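Local atomic coordinates of proline dipeptidase (Streptococcus agalactiae, PDB entry 3OOO), a protein that probably hydrolyses proline-containing dipeptides as a manganese-dependent M24B-family peptidase, of which this chain is the N-terminal domain. Residues T32-D37 with R41-F46; P53-P58 with S63-S68. All coordinates share one frame; numbering follows the deposited sequence. Where two conformers were deposited one is given.

Contact 1 of 2, residues T32-D37 with R41-F46; sequences TGFFCD and RQMFLF
Thr32-Cys36 and Met43-Leu45 run in nearly opposite directions, 170° apart end to end, and no hydrogen bond joins them; Thr32 CA and Leu45 CA are 9.5 Å apart, while Cys36 CA comes to 7.8 Å from Met43 CA, so the space between the backbones is bridged by side chains. At one end the methyls Thr32 CG2 and Leu45 CD2 meet tip to tip at 3.9 Å. Thr32 OG1 points elsewhere: it lies between its own N and carbonyl carbon (chi1 69°), where it accepts from Phe34 N in an ST turn and also bonds to Val28 O. Gly33, with positive phi, is the first residue after the helix to leave helical angles. The selenomethionine Met43 carries the middle of the contact; it has two conformers, and its SE and CG contacts hold for the one described, being less certain for the residue as a whole. Its SE approaches the rim of the Phe34 ring near the ring plane, 4.0 Å from Phe34 CE2, a Met-aromatic contact of the edge type. The connection from helix to strand in this creatinase/prolidase-type N-terminal domain packs against strand 44-48 and the residue leading into it. Cys36 adds the far end: its CB lies 3.9 Å from Met43 SE, while its SG, anti to the backbone N (chi1 176°), lies 4.0 Å from Met43 CG. The Phe34 side chain also packs on Ala65 and Ser68 of helix 62-68.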
# COMPACT_ATOMS: atom_id res chain seq x y z
N THR A 32 16.81 1.82 -13.49
CA THR A 32 16.74 1.43 -14.91
C THR A 32 16.71 2.56 -15.93
O THR A 32 17.00 2.34 -17.10
CB THR A 32 15.50 0.55 -15.21
OG1 THR A 32 14.31 1.34 -15.11
CG2 THR A 32 15.42 -0.66 -14.27
N GLY A 33 16.33 3.76 -15.50
CA GLY A 33 16.11 4.88 -16.42
C GLY A 33 14.74 4.89 -17.08
O GLY A 33 14.44 5.77 -17.90
N PHE A 34 13.91 3.90 -16.74
CA PHE A 34 12.55 3.81 -17.26
C PHE A 34 11.57 4.29 -16.19
O PHE A 34 11.51 3.71 -15.10
CB PHE A 34 12.24 2.36 -17.67
CG PHE A 34 10.81 2.12 -18.07
CD1 PHE A 34 10.34 2.52 -19.32
CD2 PHE A 34 9.93 1.47 -17.20
CE1 PHE A 34 9.01 2.29 -19.70
CE2 PHE A 34 8.60 1.24 -17.57
CZ PHE A 34 8.14 1.65 -18.82
N PHE A 35 10.84 5.35 -16.51
CA PHE A 35 9.78 5.85 -15.63
C PHE A 35 8.39 5.52 -16.15
O PHE A 35 8.03 5.89 -17.27
CB PHE A 35 9.86 7.37 -15.41
CG PHE A 35 8.87 7.87 -14.39
CD1 PHE A 35 9.23 7.98 -13.05
CD2 PHE A 35 7.55 8.18 -14.75
CE1 PHE A 35 8.32 8.41 -12.09
CE2 PHE A 35 6.63 8.61 -13.80
CZ PHE A 35 7.01 8.72 -12.47
N CYS A 36 7.61 4.85 -15.31
CA CYS A 36 6.19 4.63 -15.56
C CYS A 36 5.48 4.58 -14.22
O CYS A 36 5.88 3.83 -13.33
CB CYS A 36 5.97 3.32 -16.32
SG CYS A 36 4.22 2.90 -16.59
N ASP A 37 4.43 5.38 -14.07
CA ASP A 37 3.53 5.20 -12.94
C ASP A 37 2.24 4.58 -13.47
O ASP A 37 1.42 5.28 -14.09
CB ASP A 37 3.24 6.51 -12.20
CG ASP A 37 2.46 6.29 -10.90
OD1 ASP A 37 1.91 5.18 -10.70
OD2 ASP A 37 2.40 7.22 -10.07
N ARG A 41 -2.99 -0.11 -12.59
CA ARG A 41 -2.41 -1.19 -13.38
C ARG A 41 -1.08 -1.62 -12.76
O ARG A 41 -0.57 -0.97 -11.84
CB ARG A 41 -2.22 -0.78 -14.84
CG ARG A 41 -3.52 -0.64 -15.63
CD ARG A 41 -3.21 -0.57 -17.11
NE ARG A 41 -4.39 -0.37 -17.95
CZ ARG A 41 -4.87 0.83 -18.29
NH1 ARG A 41 -4.29 1.94 -17.85
NH2 ARG A 41 -5.94 0.90 -19.08
N GLN A 42 -0.53 -2.72 -13.26
CA GLN A 42 0.65 -3.32 -12.64
C GLN A 42 1.95 -3.04 -13.37
O GLN A 42 2.03 -3.14 -14.60
CB GLN A 42 0.49 -4.85 -12.53
CG GLN A 42 -0.79 -5.35 -11.87
CD GLN A 42 -1.10 -4.67 -10.55
OE1 GLN A 42 -0.19 -4.32 -9.79
NE2 GLN A 42 -2.39 -4.49 -10.26
N MSE A 43 2.95 -2.68 -12.57
CA MSE A 43 4.35 -2.45 -12.91
C MSE A 43 5.18 -3.24 -11.83
O MSE A 43 5.04 -2.83 -10.68
CB MSE A 43 4.60 -0.89 -12.76
CG MSE A 43 5.16 0.00 -13.99
SE MSE A 43 7.12 0.41 -14.00
CE MSE A 43 7.21 1.36 -12.30
N PHE A 44 6.03 -4.22 -12.16
CA PHE A 44 6.97 -4.77 -11.19
C PHE A 44 8.29 -5.03 -11.88
O PHE A 44 8.33 -5.53 -13.01
CB PHE A 44 6.48 -6.10 -10.61
CG PHE A 44 5.18 -6.00 -9.85
CD1 PHE A 44 5.13 -5.35 -8.61
CD2 PHE A 44 4.02 -6.54 -10.38
CE1 PHE A 44 3.92 -5.25 -7.91
CE2 PHE A 44 2.81 -6.45 -9.69
CZ PHE A 44 2.76 -5.80 -8.45
N LEU A 45 9.38 -4.73 -11.17
CA LEU A 45 10.71 -5.14 -11.60
C LEU A 45 11.16 -6.27 -10.70
O LEU A 45 11.34 -6.09 -9.50
CB LEU A 45 11.68 -3.96 -11.51
CG LEU A 45 13.15 -4.22 -11.86
CD1 LEU A 45 13.32 -4.60 -13.33
CD2 LEU A 45 13.99 -2.99 -11.54
N PHE A 46 11.33 -7.45 -11.30
CA PHE A 46 11.72 -8.65 -10.57
C PHE A 46 13.22 -8.84 -10.66
O PHE A 46 13.75 -9.04 -11.75
CB PHE A 46 10.99 -9.88 -11.12
CG PHE A 46 9.49 -9.80 -11.00
CD1 PHE A 46 8.85 -10.09 -9.80
CD2 PHE A 46 8.71 -9.44 -12.10
CE1 PHE A 46 7.47 -10.02 -9.68
CE2 PHE A 46 7.32 -9.36 -12.00
CZ PHE A 46 6.69 -9.65 -10.79

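Contact 2 of 2, residues P53-P58 with S63-S68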
# COMPACT_ATOMS: atom_id res chain seq x y z
N PRO A 53 17.43 -9.22 -14.44
CA PRO A 53 16.11 -8.78 -13.99
C PRO A 53 15.05 -8.97 -15.07
O PRO A 53 15.38 -9.13 -16.25
CB PRO A 53 16.28 -7.28 -13.74
CG PRO A 53 17.73 -7.05 -13.64
CD PRO A 53 18.40 -8.11 -14.44
N ILE A 54 13.79 -8.97 -14.66
CA ILE A 54 12.66 -9.05 -15.58
C ILE A 54 11.67 -7.96 -15.22
O ILE A 54 11.28 -7.82 -14.07
CB ILE A 54 11.98 -10.44 -15.52
CG1 ILE A 54 12.99 -11.54 -15.85
CG2 ILE A 54 10.78 -10.50 -16.48
CD1 ILE A 54 12.46 -12.94 -15.74
N LEU A 55 11.29 -7.17 -16.22
CA LEU A 55 10.35 -6.07 -16.02
C LEU A 55 8.97 -6.42 -16.58
O LEU A 55 8.84 -6.87 -17.71
CB LEU A 55 10.91 -4.79 -16.67
CG LEU A 55 10.04 -3.54 -16.71
CD1 LEU A 55 9.65 -3.08 -15.32
CD2 LEU A 55 10.77 -2.43 -17.42
N PHE A 56 7.94 -6.24 -15.74
CA PHE A 56 6.55 -6.48 -16.12
C PHE A 56 5.83 -5.15 -16.15
O PHE A 56 5.89 -4.42 -15.17
CB PHE A 56 5.90 -7.42 -15.10
CG PHE A 56 4.44 -7.73 -15.36
CD1 PHE A 56 4.06 -8.42 -16.50
CD2 PHE A 56 3.46 -7.36 -14.45
CE1 PHE A 56 2.72 -8.72 -16.74
CE2 PHE A 56 2.12 -7.65 -14.68
CZ PHE A 56 1.75 -8.34 -15.82
N VAL A 57 5.16 -4.83 -17.25
CA VAL A 57 4.46 -3.54 -17.39
C VAL A 57 3.12 -3.73 -18.08
O VAL A 57 2.87 -4.78 -18.66
CB VAL A 57 5.30 -2.51 -18.20
CG1 VAL A 57 6.50 -2.03 -17.40
CG2 VAL A 57 5.72 -3.07 -19.56
N PRO A 58 2.24 -2.71 -18.05
CA PRO A 58 1.06 -2.81 -18.90
C PRO A 58 1.48 -2.91 -20.36
O PRO A 58 2.52 -2.35 -20.75
CB PRO A 58 0.33 -1.49 -18.64
CG PRO A 58 0.80 -1.05 -17.30
CD PRO A 58 2.22 -1.49 -17.21
N SER A 63 6.77 -1.61 -25.44
CA SER A 63 7.69 -1.08 -26.45
C SER A 63 8.66 -0.07 -25.85
O SER A 63 9.88 -0.18 -26.02
CB SER A 63 6.91 -0.44 -27.61
OG SER A 63 7.80 0.05 -28.59
N ARG A 64 8.11 0.90 -25.12
CA ARG A 64 8.93 1.92 -24.46
C ARG A 64 9.91 1.30 -23.46
O ARG A 64 11.07 1.71 -23.37
CB ARG A 64 8.04 2.96 -23.79
CG ARG A 64 8.80 4.15 -23.25
CD ARG A 64 7.87 5.30 -22.87
NE ARG A 64 7.02 5.01 -21.72
CZ ARG A 64 7.35 5.29 -20.46
NH1 ARG A 64 8.52 5.83 -20.17
NH2 ARG A 64 6.49 5.01 -19.48
N ALA A 65 9.43 0.32 -22.69
CA ALA A 65 10.27 -0.37 -21.72
C ALA A 65 11.45 -1.08 -22.39
O ALA A 65 12.58 -0.99 -21.92
CB ALA A 65 9.45 -1.35 -20.88
N LYS A 66 11.16 -1.76 -23.50
CA LYS A 66 12.18 -2.50 -24.26
C LYS A 66 13.23 -1.58 -24.87
O LYS A 66 14.37 -1.99 -25.10
CB LYS A 66 11.53 -3.36 -25.34
CG LYS A 66 10.88 -4.62 -24.80
CD LYS A 66 10.34 -5.50 -25.90
CE LYS A 66 9.87 -6.83 -25.33
NZ LYS A 66 9.53 -7.81 -26.39
N GLN A 67 12.85 -0.33 -25.13
CA GLN A 67 13.79 0.68 -25.63
C GLN A 67 14.65 1.24 -24.50
O GLN A 67 15.67 1.90 -24.75
CB GLN A 67 13.02 1.80 -26.34
CG GLN A 67 12.32 1.35 -27.62
CD GLN A 67 11.46 2.43 -28.23
OE1 GLN A 67 11.93 3.54 -28.49
NE2 GLN A 67 10.19 2.11 -28.48
N SER A 68 14.26 0.95 -23.26
CA SER A 68 14.90 1.53 -22.08
C SER A 68 15.78 0.54 -21.31
O SER A 68 16.79 0.92 -20.72
CB SER A 68 13.84 2.12 -21.15
OG SER A 68 13.01 3.05 -21.84
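A small, buried, wholly apolar strand-to-helix contact seats helix 62-68 on strand 54-58, a strand of the domain's mixed sheet. Ala65 is its single helical contributor: the CB points at the strand and touches two residues that alternate along it. Leu55 CD2 comes to 3.9 Å from Ala65 CB, and Val57 CG2 lies somewhat farther, 4.3 Å from the same methyl. Leu55 points at the helix, and with CG anti to its N (chi1 174°) its CD2 methyl meets Ala65. A single methyl lets the helix come close, with Val57 CA and Ala65 CA 7.9 Å apart. Phe56, between the two contacting residues, serves the other face of the sheet, where its side chain meets Pro82, Lys85 and Ile86. Ser68 has two conformers; in the one described its OG donates to Arg64 O at 2.8 Å, a bond less certain for the residue as a whole. Val73, on the neighbouring strand 73-76, also touches Val57 and Ala65. Strand 54-58, helix 62-68 and the parallel strand 73-76 together form a beta-alpha-beta unit, whose crossover helix lies against the strands it connects.

How the contacts relate
The contacts follow one another along the chain yet merge in space, their centres about 7 Å apart. Strands 44-48 and 54-58 are antiparallel neighbours in one sheet, and the bond Phe46 N to Ile54 O, 2.8 Å, belongs to their pairing. A second join runs through the helix: Arg64, which makes a salt bridge with Glu61, reaches Phe35 O with NH2 at 2.8 Å, while its CZ lies 3.5 Å from Phe34 CE1. Helix 62-68 therefore meets both the loop of contact 1 and the strand of contact 2, and Leu45 touches Leu55 across the two strands. No metal site is evident at either contact; the metal-binding peptidase domain is absent from this chain.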